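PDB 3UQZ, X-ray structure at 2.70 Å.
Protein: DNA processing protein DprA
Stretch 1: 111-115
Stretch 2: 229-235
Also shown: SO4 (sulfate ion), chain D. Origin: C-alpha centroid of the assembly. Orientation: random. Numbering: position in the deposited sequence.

Stretch 1 (111-115) VVGSR
Stretch 2, residues 229-235: GSLITCE

A strand running into a loop packs against the first turns of a helix through one apolar patch and one close approach of a serine to glycine backbone, with no hydrogen bond between the two stretches and a sulfate ion bound where they meet. The two segments belong to one chain and bury 189 Å² between them. Val-111 to Gly-113 are extended, with phi/psi of -135/116 at Val-111, -128/157 at Val-112 and 167/-179 at Gly-113; Ser-114 (-48/132) is still extended but lies in the loop, and Arg-115 (-70/-36) takes helical angles. Residues 229-235 are regular helix, phi between -59 and -71 and psi between -40 and -45. The axes of strand and helix approach to 7.4 Å, their N-to-C directions 137° apart. Register is set by Gly-113 and Ser-230, whose CA atoms lie 5.1 Å apart.

Val-112 points its CA-to-CB bond toward the helix and, in the m rotamer, spreads its methyls over Thr-233 and Cys-234, with Ser-230 one turn earlier also in reach. Its CG1 lies 4.1 Å from Thr-233 CG2, while its CG2 reaches Cys-234 SG at 3.9 Å and also lies 4.0 Å from Ser-230 O. Thr-233 and Cys-234 are both m. The neighbouring Val-111, rotamer t, takes no part, as expected from the alternation of side chains along a strand.

Beyond Val-112 the backbones draw close. The CA-to-CB bond of Ser-230 points toward the strand, with chi1 at -19°, between wells, and its OG stands 3.3 Å from Gly-113 C and 3.8 Å from Ser-114 N. Gly-113 has no side chain, and a CB there would point away from the helix. Ser-114, in rotamer t, also directs its CB away, so its part in the contact is made by its backbone.

The sulfate, probably from the crystallisation liquor, bridges the stretches. Arg-115 N donates a hydrogen bond to its O4 at 2.9 Å (N-H...O angle 158°), and Ser-230 OG lies only 2.6 Å from O3. Gly-229 N is 3.5 Å from O2; a CB on Gly-229 would be crowded by O1. The CA-to-CB bond of Arg-115 points sideways, but the end of the side chain (chi1 -109°, chi2 88°, chi3 158°, chi4 157°) comes nearer the helix, with O1 oblique to the guanidinium.

Within the helix, Gly-229 O accepts from both Thr-233 N (3.1 Å) and Thr-233 OG1 (2.9 Å), which ties the threonine hydroxyl back to the helix while its methyl meets Val-112. Cys-234 N to Ser-230 O (3.1 Å) and Glu-235 N to Leu-231 O (2.8 Å) continue the helical pattern.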

# COMPACT_ATOMS: atom_id res chain seq x y z
N VAL A 111 -18.18 -3.46 1.40
CA VAL A 111 -17.43 -3.29 0.15
C VAL A 111 -17.86 -1.96 -0.46
O VAL A 111 -19.04 -1.77 -0.76
CB VAL A 111 -17.52 -4.47 -0.86
CG1 VAL A 111 -16.59 -4.24 -2.05
CG2 VAL A 111 -17.22 -5.81 -0.20
N VAL A 112 -16.91 -1.02 -0.55
CA VAL A 112 -17.18 0.33 -1.07
C VAL A 112 -16.20 0.70 -2.18
O VAL A 112 -15.11 0.14 -2.25
CB VAL A 112 -17.29 1.44 0.04
CG1 VAL A 112 -18.45 1.17 0.99
CG2 VAL A 112 -16.00 1.63 0.81
N GLY A 113 -16.59 1.65 -3.02
CA GLY A 113 -15.75 2.12 -4.11
C GLY A 113 -16.44 2.96 -5.17
O GLY A 113 -17.64 3.21 -5.10
N SER A 114 -15.66 3.36 -6.17
CA SER A 114 -16.03 4.22 -7.29
C SER A 114 -17.32 3.84 -7.99
O SER A 114 -17.52 2.67 -8.32
CB SER A 114 -14.90 4.28 -8.31
OG SER A 114 -14.98 5.43 -9.15
N ARG A 115 -18.19 4.84 -8.21
CA ARG A 115 -19.46 4.72 -8.94
C ARG A 115 -19.11 4.50 -10.43
O ARG A 115 -19.77 3.73 -11.11
CB ARG A 115 -20.33 6.00 -8.75
CG ARG A 115 -21.58 5.85 -7.88
CD ARG A 115 -21.37 6.08 -6.37
NE ARG A 115 -22.62 6.45 -5.69
CZ ARG A 115 -22.89 6.29 -4.39
NH1 ARG A 115 -22.00 5.76 -3.57
NH2 ARG A 115 -24.06 6.67 -3.91
N GLY A 229 -16.74 9.68 -1.99
CA GLY A 229 -17.69 9.16 -1.01
C GLY A 229 -17.17 7.94 -0.28
O GLY A 229 -17.37 7.82 0.93
N SER A 230 -16.49 7.03 -1.02
CA SER A 230 -15.91 5.78 -0.50
C SER A 230 -14.83 6.07 0.55
O SER A 230 -14.78 5.37 1.57
CB SER A 230 -15.32 4.95 -1.64
OG SER A 230 -15.83 5.31 -2.91
N LEU A 231 -14.01 7.11 0.32
CA LEU A 231 -12.95 7.54 1.23
C LEU A 231 -13.54 8.04 2.54
O LEU A 231 -13.05 7.67 3.60
CB LEU A 231 -12.08 8.62 0.56
CG LEU A 231 -10.89 9.17 1.35
CD1 LEU A 231 -9.74 8.19 1.39
CD2 LEU A 231 -10.41 10.46 0.77
N ILE A 232 -14.61 8.87 2.44
CA ILE A 232 -15.35 9.43 3.58
C ILE A 232 -15.91 8.31 4.47
O ILE A 232 -15.76 8.37 5.69
CB ILE A 232 -16.40 10.49 3.11
CG1 ILE A 232 -15.70 11.76 2.57
CG2 ILE A 232 -17.39 10.86 4.23
CD1 ILE A 232 -16.52 12.63 1.60
N THR A 233 -16.49 7.26 3.85
CA THR A 233 -17.04 6.07 4.51
C THR A 233 -15.93 5.35 5.31
O THR A 233 -16.16 4.97 6.46
CB THR A 233 -17.71 5.14 3.46
OG1 THR A 233 -18.68 5.88 2.72
CG2 THR A 233 -18.36 3.93 4.05
N CYS A 234 -14.73 5.20 4.71
CA CYS A 234 -13.57 4.53 5.31
C CYS A 234 -12.94 5.33 6.43
O CYS A 234 -12.57 4.77 7.47
CB CYS A 234 -12.55 4.15 4.25
SG CYS A 234 -13.14 2.89 3.10
N GLU A 235 -12.83 6.65 6.24
CA GLU A 235 -12.29 7.53 7.26
C GLU A 235 -13.21 7.51 8.50
O GLU A 235 -12.71 7.39 9.61
CB GLU A 235 -12.07 8.95 6.71
CG GLU A 235 -10.88 9.03 5.76
CD GLU A 235 -10.53 10.39 5.17
OE1 GLU A 235 -11.46 11.17 4.85
OE2 GLU A 235 -9.32 10.65 4.98
S SO4 D . -17.75 7.83 -5.34
O1 SO4 D . -18.98 7.80 -4.56
O2 SO4 D . -17.28 9.22 -5.45
O3 SO4 D . -16.74 7.01 -4.66
O4 SO4 D . -17.99 7.29 -6.67